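Local atomic coordinates of coiled-coil and C2 domain-containing protein 1-like (Drosophila melanogaster, PDB entry 6EI6), a protein that binds phosphatidylinositol monophosphates and supports ESCRT-III activity in endosomal protein sorting, probably by preventing inappropriate polymerisation of the core component Shrub. Residues E225-Y230 with K242-I247; V123-I128 with D168-F173; R104-V109 with H260-W265; K48-C53 with N74-V79. All coordinates share one frame; numbering follows the deposited sequence.

Interaction 1 (E225-Y230 with K242-I247)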
# COMPACT_ATOMS: atom_id res chain seq x y z
N GLU A 225 1.72 -4.44 -0.16
CA GLU A 225 1.52 -4.15 -1.56
C GLU A 225 0.54 -3.00 -1.73
O GLU A 225 -0.35 -2.78 -0.90
CB GLU A 225 1.04 -5.38 -2.34
CG GLU A 225 -0.33 -5.89 -2.00
CD GLU A 225 -0.29 -6.97 -0.92
OE1 GLU A 225 0.61 -7.85 -0.94
OE2 GLU A 225 -1.16 -6.91 -0.02
N ILE A 226 0.73 -2.26 -2.82
CA ILE A 226 -0.24 -1.30 -3.35
C ILE A 226 -0.83 -1.90 -4.62
O ILE A 226 -0.10 -2.45 -5.45
CB ILE A 226 0.42 0.06 -3.63
CG1 ILE A 226 0.96 0.65 -2.33
CG2 ILE A 226 -0.57 1.00 -4.32
CD1 ILE A 226 1.96 1.79 -2.54
N HIS A 227 -2.15 -1.85 -4.75
CA HIS A 227 -2.80 -2.33 -5.97
C HIS A 227 -4.06 -1.51 -6.21
O HIS A 227 -5.05 -1.64 -5.48
CB HIS A 227 -3.11 -3.81 -5.88
CG HIS A 227 -3.95 -4.31 -7.02
ND1 HIS A 227 -4.79 -5.40 -6.91
CD2 HIS A 227 -4.10 -3.86 -8.29
CE1 HIS A 227 -5.40 -5.61 -8.06
NE2 HIS A 227 -5.00 -4.68 -8.91
N ASP A 228 -4.04 -0.67 -7.23
CA ASP A 228 -5.17 0.18 -7.53
C ASP A 228 -5.15 0.50 -9.02
O ASP A 228 -4.29 0.02 -9.76
CB ASP A 228 -5.14 1.44 -6.67
CG ASP A 228 -6.51 1.80 -6.13
OD1 ASP A 228 -7.50 1.34 -6.72
OD2 ASP A 228 -6.60 2.54 -5.12
N THR A 229 -6.11 1.31 -9.45
CA THR A 229 -6.19 1.83 -10.80
C THR A 229 -6.27 3.35 -10.69
O THR A 229 -6.97 3.88 -9.82
CB THR A 229 -7.41 1.29 -11.52
OG1 THR A 229 -8.57 1.79 -10.88
CG2 THR A 229 -7.45 -0.21 -11.45
N TYR A 230 -5.52 4.06 -11.55
CA TYR A 230 -5.31 5.49 -11.38
C TYR A 230 -5.63 6.25 -12.67
O TYR A 230 -5.46 5.73 -13.77
CB TYR A 230 -3.85 5.80 -10.96
CG TYR A 230 -3.41 5.06 -9.72
CD1 TYR A 230 -3.02 3.71 -9.77
CD2 TYR A 230 -3.37 5.70 -8.49
CE1 TYR A 230 -2.63 3.04 -8.63
CE2 TYR A 230 -2.96 5.04 -7.35
CZ TYR A 230 -2.60 3.72 -7.42
OH TYR A 230 -2.21 3.09 -6.28
N LYS A 242 -7.38 5.13 -17.56
CA LYS A 242 -6.79 4.75 -16.29
C LYS A 242 -5.71 3.71 -16.51
O LYS A 242 -5.69 3.01 -17.52
CB LYS A 242 -7.83 4.18 -15.31
CG LYS A 242 -8.82 5.19 -14.77
CD LYS A 242 -9.68 4.55 -13.71
CE LYS A 242 -10.84 3.80 -14.33
NZ LYS A 242 -12.08 4.61 -14.23
N LEU A 243 -4.82 3.60 -15.52
CA LEU A 243 -3.77 2.59 -15.50
C LEU A 243 -3.86 1.80 -14.19
O LEU A 243 -3.99 2.39 -13.11
CB LEU A 243 -2.38 3.24 -15.65
CG LEU A 243 -1.19 2.29 -15.83
CD1 LEU A 243 -1.27 1.53 -17.13
CD2 LEU A 243 0.11 3.03 -15.74
N GLU A 244 -3.78 0.48 -14.29
CA GLU A 244 -3.83 -0.39 -13.12
C GLU A 244 -2.44 -0.94 -12.84
O GLU A 244 -1.78 -1.48 -13.74
CB GLU A 244 -4.82 -1.53 -13.33
CG GLU A 244 -4.85 -2.47 -12.16
CD GLU A 244 -5.65 -3.70 -12.45
OE1 GLU A 244 -6.37 -3.72 -13.47
OE2 GLU A 244 -5.57 -4.66 -11.66
N VAL A 245 -2.03 -0.86 -11.58
CA VAL A 245 -0.64 -1.02 -11.20
C VAL A 245 -0.55 -1.69 -9.82
O VAL A 245 -1.43 -1.53 -8.97
CB VAL A 245 0.02 0.38 -11.22
CG1 VAL A 245 1.18 0.47 -10.26
CG2 VAL A 245 0.45 0.72 -12.64
N LYS A 246 0.51 -2.48 -9.62
CA LYS A 246 0.84 -3.05 -8.32
C LYS A 246 2.25 -2.64 -7.91
O LYS A 246 3.14 -2.53 -8.76
CB LYS A 246 0.76 -4.57 -8.35
CG LYS A 246 -0.58 -5.15 -8.76
CD LYS A 246 -0.44 -6.64 -8.95
CE LYS A 246 -1.78 -7.33 -8.87
NZ LYS A 246 -1.62 -8.79 -9.06
N ILE A 247 2.45 -2.38 -6.62
CA ILE A 247 3.79 -2.21 -6.07
C ILE A 247 3.91 -3.11 -4.85
O ILE A 247 3.09 -3.02 -3.92
CB ILE A 247 4.09 -0.76 -5.70
CG1 ILE A 247 3.65 0.18 -6.83
CG2 ILE A 247 5.58 -0.60 -5.41
CD1 ILE A 247 3.93 1.62 -6.54
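His-227 and Glu-244 meet through a hydrogen bond from NE2 of the ring to OE2 of the carboxylate, 2.8 Å long and nearly straight at 168°. The imidazole approaches the anti side of OE2, and the oxygen lies close to the ring plane. Lys-246 runs alongside the histidine in the same direction. Its CE sits 4.0 Å above the centre of one ring face, a CH-pi contact. Glu-244 CG stands anti to the backbone N (chi1 178°), where it packs 3.5 Å from Thr-229 CG2. The backbones beneath hold these groups in place. Strands 225-233 and 241-249 are antiparallel neighbours in one sheet of the C2 beta sandwich. Paired bonds join Ile-226 with Ile-247, Asp-228 with Val-245 and Tyr-230 with Leu-243; Ile-226 N to Ile-247 O measures 2.7 Å. The other face turns inward. There Ile-226 CB lies 4.3 Å from Ile-247 CB, and Tyr-230 packs on Val-213 and Val-215 of the opposing sheet. Glu-244 OE1 forms a salt bridge with Arg-126 on the next strand. An alanine in place of Glu-244 would probably leave His-227 NE2 and Arg-126 without their shared carboxylate, and the imidazole freer to turn. The carboxylate should favour a protonated imidazole, but Lys-246 NZ, 5.1 Å from His-227 ND1, would probably work against it.

Interaction 2 (V123-I128 with D168-F173)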
# COMPACT_ATOMS: atom_id res chain seq x y z
N VAL A 123 4.41 -3.76 -10.99
CA VAL A 123 3.63 -4.48 -11.98
C VAL A 123 2.77 -3.47 -12.72
O VAL A 123 1.93 -2.80 -12.11
CB VAL A 123 2.74 -5.55 -11.34
CG1 VAL A 123 2.01 -6.33 -12.41
CG2 VAL A 123 3.57 -6.49 -10.45
N VAL A 124 2.99 -3.35 -14.03
CA VAL A 124 2.11 -2.57 -14.89
C VAL A 124 1.08 -3.55 -15.43
O VAL A 124 1.41 -4.45 -16.20
CB VAL A 124 2.89 -1.87 -16.02
CG1 VAL A 124 2.00 -0.90 -16.77
CG2 VAL A 124 4.10 -1.13 -15.46
N VAL A 125 -0.17 -3.39 -15.02
CA VAL A 125 -1.18 -4.42 -15.21
C VAL A 125 -2.02 -4.19 -16.47
O VAL A 125 -2.32 -5.12 -17.20
CB VAL A 125 -2.08 -4.54 -13.96
CG1 VAL A 125 -3.12 -5.61 -14.16
CG2 VAL A 125 -1.24 -4.83 -12.73
N ARG A 126 -2.47 -2.96 -16.71
CA ARG A 126 -3.34 -2.75 -17.86
C ARG A 126 -3.73 -1.29 -17.92
O ARG A 126 -3.72 -0.58 -16.90
CB ARG A 126 -4.62 -3.63 -17.83
CG ARG A 126 -5.57 -3.35 -16.67
CD ARG A 126 -6.82 -4.26 -16.66
NE ARG A 126 -7.94 -3.56 -16.03
CZ ARG A 126 -9.07 -4.14 -15.61
NH1 ARG A 126 -9.26 -5.45 -15.76
NH2 ARG A 126 -10.03 -3.40 -15.05
N GLY A 127 -4.05 -0.84 -19.13
CA GLY A 127 -4.71 0.43 -19.34
C GLY A 127 -6.19 0.17 -19.59
O GLY A 127 -6.59 -0.91 -20.02
N ILE A 128 -7.00 1.17 -19.28
CA ILE A 128 -8.44 1.04 -19.30
C ILE A 128 -8.97 2.26 -20.05
O ILE A 128 -9.03 3.35 -19.49
CB ILE A 128 -9.06 0.97 -17.89
CG1 ILE A 128 -8.27 0.02 -17.00
CG2 ILE A 128 -10.52 0.57 -17.99
CD1 ILE A 128 -9.00 -0.35 -15.72
N ASP A 168 -3.44 -4.60 -22.22
CA ASP A 168 -3.18 -5.55 -21.15
C ASP A 168 -1.69 -5.86 -21.12
O ASP A 168 -1.29 -6.98 -21.45
CB ASP A 168 -4.03 -6.83 -21.34
CG ASP A 168 -5.43 -6.71 -20.73
OD1 ASP A 168 -6.41 -7.07 -21.41
OD2 ASP A 168 -5.55 -6.27 -19.57
N TYR A 169 -0.87 -4.87 -20.74
CA TYR A 169 0.50 -5.16 -20.30
C TYR A 169 0.46 -6.08 -19.08
O TYR A 169 -0.43 -5.99 -18.24
CB TYR A 169 1.24 -3.89 -19.89
CG TYR A 169 0.88 -2.61 -20.62
CD1 TYR A 169 1.53 -2.25 -21.81
CD2 TYR A 169 -0.09 -1.74 -20.12
CE1 TYR A 169 1.21 -1.07 -22.47
CE2 TYR A 169 -0.41 -0.57 -20.78
CZ TYR A 169 0.24 -0.24 -21.95
OH TYR A 169 -0.09 0.93 -22.60
N ASP A 170 1.43 -6.96 -18.95
CA ASP A 170 1.46 -7.77 -17.73
C ASP A 170 2.91 -8.00 -17.37
O ASP A 170 3.38 -9.12 -17.30
CB ASP A 170 0.73 -9.09 -17.89
CG ASP A 170 -0.77 -8.92 -17.77
OD1 ASP A 170 -1.23 -8.29 -16.79
OD2 ASP A 170 -1.50 -9.40 -18.66
N GLU A 171 3.61 -6.90 -17.14
CA GLU A 171 5.05 -6.93 -16.99
C GLU A 171 5.43 -6.49 -15.59
O GLU A 171 4.89 -5.51 -15.07
CB GLU A 171 5.74 -6.03 -18.02
CG GLU A 171 6.02 -6.75 -19.33
CD GLU A 171 6.42 -5.79 -20.42
OE1 GLU A 171 7.60 -5.33 -20.40
OE2 GLU A 171 5.56 -5.48 -21.29
N ARG A 172 6.38 -7.23 -15.02
CA ARG A 172 6.90 -7.02 -13.68
C ARG A 172 8.34 -6.57 -13.77
O ARG A 172 9.12 -7.11 -14.56
CB ARG A 172 6.81 -8.31 -12.86
CG ARG A 172 5.61 -9.19 -13.17
CD ARG A 172 5.42 -10.32 -12.14
NE ARG A 172 4.00 -10.69 -11.99
CZ ARG A 172 3.29 -10.62 -10.86
NH1 ARG A 172 3.84 -10.23 -9.71
NH2 ARG A 172 2.00 -10.97 -10.86
N PHE A 173 8.71 -5.58 -12.97
CA PHE A 173 10.09 -5.10 -12.91
C PHE A 173 10.51 -5.10 -11.45
O PHE A 173 9.73 -4.69 -10.58
CB PHE A 173 10.24 -3.69 -13.51
CG PHE A 173 9.54 -3.49 -14.84
CD1 PHE A 173 8.16 -3.31 -14.90
CD2 PHE A 173 10.25 -3.49 -16.02
CE1 PHE A 173 7.51 -3.15 -16.11
CE2 PHE A 173 9.60 -3.33 -17.24
CZ PHE A 173 8.23 -3.15 -17.28
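Val-124 and Glu-171 form a hydrogen-bonded antiparallel pair, in which Val-124 N gives a 3.1 Å bond to Glu-171 O and the return bond is weak. This joins strand 119-128 to 171-176, an outermost strand of its sheet in the C2 beta sandwich, with the short strand axes at 163°. Past this pair, Val-125 and Arg-126 both face Glu-244 in a classic beta bulge, and 168-170 continues as loop. Val-124 sits inside the sandwich and uses both methyls. CG1, anti to the backbone N (chi1 -171°), reaches Tyr-169 CD2 at 4.0 Å. CG2 meets Phe-173 CE1, also at 4.0 Å. Val-142 and Val-144 of the other sheet pack on the same valine. Tyr-169 is buried, and its OH is hydrogen-bonded to Tyr-130 OH. On the outer face, Val-123 and Arg-172 lie side by side. Val-123 CG2 rests over one face of the guanidinium, 3.8 Å from NH1, and that NH1 also makes a salt bridge to Glu-121. Arg-126 and Asp-168 run alongside each other, but their charged ends do not pair: Arg-126 NE belongs to Glu-244. The aspartate instead touches the arginine's root, with Asp-168 OD2 3.3 Å from Arg-126 CB.

Interaction 3 (R104-V109 with H260-W265)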
# COMPACT_ATOMS: atom_id res chain seq x y z
N ARG A 104 0.09 -11.98 19.58
CA ARG A 104 -0.63 -12.44 18.41
C ARG A 104 0.38 -12.71 17.31
O ARG A 104 1.27 -11.88 17.08
CB ARG A 104 -1.65 -11.40 17.94
CG ARG A 104 -2.81 -11.25 18.85
CD ARG A 104 -3.60 -12.55 18.92
NE ARG A 104 -4.74 -12.37 19.80
CZ ARG A 104 -4.69 -12.50 21.13
NH1 ARG A 104 -3.55 -12.84 21.72
NH2 ARG A 104 -5.78 -12.31 21.85
N SER A 105 0.24 -13.85 16.64
CA SER A 105 1.14 -14.19 15.54
C SER A 105 0.57 -13.58 14.27
O SER A 105 -0.41 -14.08 13.71
CB SER A 105 1.28 -15.70 15.42
OG SER A 105 1.33 -16.32 16.70
N PHE A 106 1.11 -12.45 13.86
CA PHE A 106 1.04 -12.06 12.46
C PHE A 106 2.32 -12.56 11.83
O PHE A 106 3.34 -12.71 12.51
CB PHE A 106 0.92 -10.55 12.28
CG PHE A 106 -0.37 -9.96 12.80
CD1 PHE A 106 -0.78 -10.18 14.11
CD2 PHE A 106 -1.17 -9.18 11.98
CE1 PHE A 106 -1.97 -9.63 14.59
CE2 PHE A 106 -2.37 -8.63 12.46
CZ PHE A 106 -2.76 -8.86 13.77
N ASN A 107 2.27 -12.87 10.56
CA ASN A 107 3.52 -13.37 10.02
C ASN A 107 4.12 -12.32 9.10
O ASN A 107 4.34 -12.58 7.92
CB ASN A 107 3.33 -14.70 9.31
CG ASN A 107 4.62 -15.43 9.10
OD1 ASN A 107 5.66 -15.07 9.66
ND2 ASN A 107 4.58 -16.46 8.27
N ILE A 108 4.37 -11.12 9.66
CA ILE A 108 4.57 -9.94 8.82
C ILE A 108 5.80 -10.11 7.93
O ILE A 108 5.80 -9.67 6.77
CB ILE A 108 4.68 -8.67 9.70
CG1 ILE A 108 3.37 -8.45 10.45
CG2 ILE A 108 5.02 -7.43 8.84
CD1 ILE A 108 3.58 -7.85 11.82
N VAL A 109 6.84 -10.77 8.44
CA VAL A 109 8.08 -10.92 7.70
C VAL A 109 7.94 -11.83 6.47
O VAL A 109 8.84 -11.84 5.62
CB VAL A 109 9.16 -11.36 8.73
CG1 VAL A 109 10.28 -12.19 8.12
CG2 VAL A 109 9.75 -10.13 9.42
N HIS A 260 6.66 -5.23 17.18
CA HIS A 260 6.60 -4.89 18.59
C HIS A 260 5.15 -4.81 19.06
O HIS A 260 4.82 -5.33 20.13
CB HIS A 260 7.36 -3.59 18.86
CG HIS A 260 8.83 -3.68 18.54
ND1 HIS A 260 9.50 -4.89 18.48
CD2 HIS A 260 9.75 -2.73 18.24
CE1 HIS A 260 10.77 -4.68 18.15
NE2 HIS A 260 10.95 -3.37 18.00
N ILE A 261 4.27 -4.21 18.24
CA ILE A 261 2.86 -4.14 18.60
C ILE A 261 2.27 -5.54 18.76
O ILE A 261 1.48 -5.80 19.67
CB ILE A 261 2.09 -3.34 17.54
CG1 ILE A 261 2.61 -1.90 17.52
CG2 ILE A 261 0.55 -3.44 17.76
CD1 ILE A 261 1.72 -0.98 16.79
N THR A 262 2.64 -6.45 17.88
CA THR A 262 2.04 -7.77 17.98
C THR A 262 2.53 -8.53 19.23
O THR A 262 1.87 -9.49 19.66
CB THR A 262 2.30 -8.53 16.68
OG1 THR A 262 1.29 -9.52 16.53
CG2 THR A 262 3.66 -9.19 16.66
N GLU A 263 3.63 -8.10 19.84
CA GLU A 263 4.15 -8.75 21.03
C GLU A 263 3.52 -8.23 22.30
O GLU A 263 3.67 -8.86 23.35
CB GLU A 263 5.66 -8.57 21.12
CG GLU A 263 6.39 -9.49 20.18
CD GLU A 263 7.73 -8.91 19.79
OE1 GLU A 263 8.23 -8.05 20.57
OE2 GLU A 263 8.26 -9.30 18.71
N LYS A 264 2.84 -7.10 22.25
CA LYS A 264 2.08 -6.59 23.37
C LYS A 264 0.67 -6.24 22.90
O LYS A 264 0.25 -5.10 22.86
CB LYS A 264 2.78 -5.39 24.00
CG LYS A 264 4.28 -5.49 23.97
CD LYS A 264 4.93 -4.55 24.97
CE LYS A 264 5.44 -3.28 24.28
NZ LYS A 264 6.00 -2.30 25.27
N TRP A 265 -0.08 -7.27 22.55
CA TRP A 265 -1.45 -7.09 22.13
C TRP A 265 -2.28 -6.69 23.34
O TRP A 265 -2.47 -7.50 24.26
CB TRP A 265 -1.96 -8.38 21.51
CG TRP A 265 -3.12 -8.24 20.59
CD1 TRP A 265 -4.41 -8.59 20.85
CD2 TRP A 265 -3.08 -7.77 19.24
NE1 TRP A 265 -5.19 -8.35 19.74
CE2 TRP A 265 -4.40 -7.85 18.74
CE3 TRP A 265 -2.07 -7.29 18.40
CZ2 TRP A 265 -4.73 -7.45 17.45
CZ3 TRP A 265 -2.39 -6.89 17.13
CH2 TRP A 265 -3.72 -6.98 16.66
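Arg-104 and Thr-262 are joined by two hydrogen bonds. Arg-104 N gives to Thr-262 O, 3.1 Å away and in the carbonyl plane. In return, the hydroxyl of Thr-262 gives to Arg-104 O. That OG1 to O distance is modelled at a very short 2.4 Å, so its exact length is doubtful. Thr-262 OG1 lies roughly anti to the backbone N (chi1 -155°), which directs it at this carbonyl. The second kind of contact is CH-pi. Arg-104 CG sits 3.5 Å from the centroid of the five-membered ring of Trp-265, almost straight above its face. The guanidinium continues past the rim of the indole, its plane 28° from that of the ring, and Trp-265 CD1 lies over one of its faces, 3.9 Å from CZ. Its NH2 makes a salt bridge with Glu-102. The third kind is aromatic. Phe-106 meets the far end of the indole obliquely, its CZ 3.6 Å from Trp-265 CH2. A serine in place of Trp-265 would probably leave Arg-104 CG without the ring face beneath it and Phe-106 CZ without its indole neighbour, opening a gap between them. The contact ties the loop after strand 99-102 to the end of helix 255-263 and the start of strand 265-268. Two long helices flank it: Gln-49 of helix 34-62 and Val-79 of helix 66-91 touch Trp-265, and Phe-72 meets Phe-106 edge-to-face.

Interaction 4 (K48-C53 with N74-V79)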
# COMPACT_ATOMS: atom_id res chain seq x y z
N LYS A 48 -4.94 0.98 16.52
CA LYS A 48 -3.80 0.50 15.73
C LYS A 48 -3.87 -1.00 15.52
O LYS A 48 -3.52 -1.50 14.44
CB LYS A 48 -2.47 0.83 16.40
CG LYS A 48 -1.99 2.25 16.25
CD LYS A 48 -0.67 2.46 17.00
CE LYS A 48 -0.31 3.93 17.04
NZ LYS A 48 -1.47 4.79 17.45
N GLN A 49 -4.31 -1.73 16.54
CA GLN A 49 -4.44 -3.18 16.40
C GLN A 49 -5.52 -3.52 15.38
O GLN A 49 -5.34 -4.42 14.54
CB GLN A 49 -4.77 -3.80 17.77
CG GLN A 49 -3.57 -3.92 18.70
CD GLN A 49 -3.92 -4.34 20.15
OE1 GLN A 49 -3.13 -4.08 21.06
NE2 GLN A 49 -5.09 -4.98 20.36
N LEU A 50 -6.66 -2.82 15.46
CA LEU A 50 -7.71 -2.98 14.46
C LEU A 50 -7.17 -2.79 13.04
O LEU A 50 -7.38 -3.64 12.16
CB LEU A 50 -8.83 -1.99 14.73
CG LEU A 50 -10.07 -2.21 13.90
CD1 LEU A 50 -10.58 -3.62 14.13
CD2 LEU A 50 -11.10 -1.14 14.26
N MET A 51 -6.44 -1.69 12.82
CA MET A 51 -5.85 -1.44 11.51
C MET A 51 -5.00 -2.61 11.05
O MET A 51 -5.05 -3.00 9.87
CB MET A 51 -5.00 -0.17 11.53
CG MET A 51 -4.54 0.27 10.14
SD MET A 51 -5.93 0.85 9.12
CE MET A 51 -6.40 2.29 10.03
N MET A 52 -4.18 -3.18 11.95
CA MET A 52 -3.32 -4.29 11.56
C MET A 52 -4.15 -5.51 11.17
O MET A 52 -3.83 -6.20 10.20
CB MET A 52 -2.35 -4.65 12.68
CG MET A 52 -1.10 -3.75 12.74
SD MET A 52 0.17 -4.34 13.92
CE MET A 52 0.44 -6.01 13.30
N CYS A 53 -5.22 -5.77 11.91
CA CYS A 53 -6.11 -6.88 11.56
C CYS A 53 -6.68 -6.72 10.16
O CYS A 53 -6.71 -7.67 9.38
CB CYS A 53 -7.26 -6.98 12.57
SG CYS A 53 -6.65 -7.46 14.18
N ASN A 74 -11.77 -12.26 12.08
CA ASN A 74 -12.24 -12.61 13.42
C ASN A 74 -11.40 -11.92 14.50
O ASN A 74 -11.93 -11.52 15.54
CB ASN A 74 -12.18 -14.13 13.61
CG ASN A 74 -13.27 -14.86 12.86
OD1 ASN A 74 -14.42 -14.43 12.85
ND2 ASN A 74 -12.92 -15.97 12.24
N LEU A 75 -10.10 -11.79 14.27
CA LEU A 75 -9.26 -11.00 15.17
C LEU A 75 -9.71 -9.54 15.21
O LEU A 75 -9.88 -8.96 16.29
CB LEU A 75 -7.81 -11.14 14.73
CG LEU A 75 -6.68 -10.74 15.67
CD1 LEU A 75 -6.74 -11.42 17.03
CD2 LEU A 75 -5.35 -11.02 14.96
N ALA A 76 -9.96 -8.94 14.04
CA ALA A 76 -10.53 -7.60 13.98
C ALA A 76 -11.81 -7.49 14.80
O ALA A 76 -11.99 -6.52 15.55
CB ALA A 76 -10.80 -7.21 12.53
N LEU A 77 -12.71 -8.46 14.67
CA LEU A 77 -13.95 -8.43 15.44
C LEU A 77 -13.67 -8.32 16.95
O LEU A 77 -14.29 -7.50 17.64
CB LEU A 77 -14.80 -9.68 15.14
CG LEU A 77 -15.43 -9.83 13.74
CD1 LEU A 77 -16.53 -10.92 13.74
CD2 LEU A 77 -15.96 -8.49 13.14
N THR A 78 -12.74 -9.12 17.47
CA THR A 78 -12.49 -9.07 18.91
C THR A 78 -11.85 -7.75 19.31
O THR A 78 -12.14 -7.22 20.38
CB THR A 78 -11.64 -10.26 19.38
OG1 THR A 78 -10.31 -10.16 18.82
CG2 THR A 78 -12.25 -11.54 18.93
N VAL A 79 -10.97 -7.19 18.46
CA VAL A 79 -10.41 -5.88 18.76
C VAL A 79 -11.50 -4.82 18.79
O VAL A 79 -11.54 -3.95 19.67
CB VAL A 79 -9.30 -5.52 17.75
CG1 VAL A 79 -8.76 -4.11 18.02
CG2 VAL A 79 -8.21 -6.54 17.81
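Leu-75 O, on the turn of helix that carries Val-79 to the interface, accepts two hydrogen bonds. Thr-78 OG1 reaches it at 2.8 Å and Val-79 N at 3.0 Å. No hydrogen bond crosses between the two segments, and their contact is apolar. Helices 34-62 and 66-91 form an antiparallel hairpin, with the short axes 8.6 Å apart at 164°. Cys-53 fits between three residues of the partner helix. Its SG, beside the backbone N (chi1 -67°), lies 3.6 Å from Leu-75 CG and also touches Val-79 CG2. Its CB meets Ala-76 CB at 3.5 Å. The small alanine lets the backbones come close here, with the CA atoms of Cys-53 and Ala-76 5.1 Å apart. Leu-50 reaches across beside this pair. Its CG is anti to the backbone N (chi1 -171°), and CD1 ends 3.5 Å from Ala-76 O and also near Ala-76 CB. Val-79 divides its methyls: CG2 faces the cysteine, while CG1 lies 3.6 Å from Leu-50 N and packs on Gln-49 CB. The amide of Gln-49 serves other partners: OE1 accepts from Gln-45 NE2 in its own helix and from Leu-266 N. The latter bond ties helix 34-62 to strand 265-268. Trp-265 of that strand also lies against Cys-53, and Arg-104 and Phe-106 from the loop after strand 99-102 pack on Leu-75.

How the interactions relate
The four contacts fall into two groups at different ends of this C-terminal piece of the protein. Interactions 1 and 2, with centres 9 Å apart, share one sheet of the C2 sandwich, where strands 241-249 and 119-128 are neighbours. Interactions 3 and 4, with centres 12 Å apart, also touch and build a core around the helical hairpin. Interactions 2 and 4 lie about 33 Å apart between centres, on opposite sides of the chain's centre. Along the chain interaction 4 closes first. Interaction 3 then spans 104 to 265 and encloses interactions 2 and 1 in turn. The phosphoinositide-binding C2 fold thus lies between segments 104-109 and 260-265, which meet beside the hairpin.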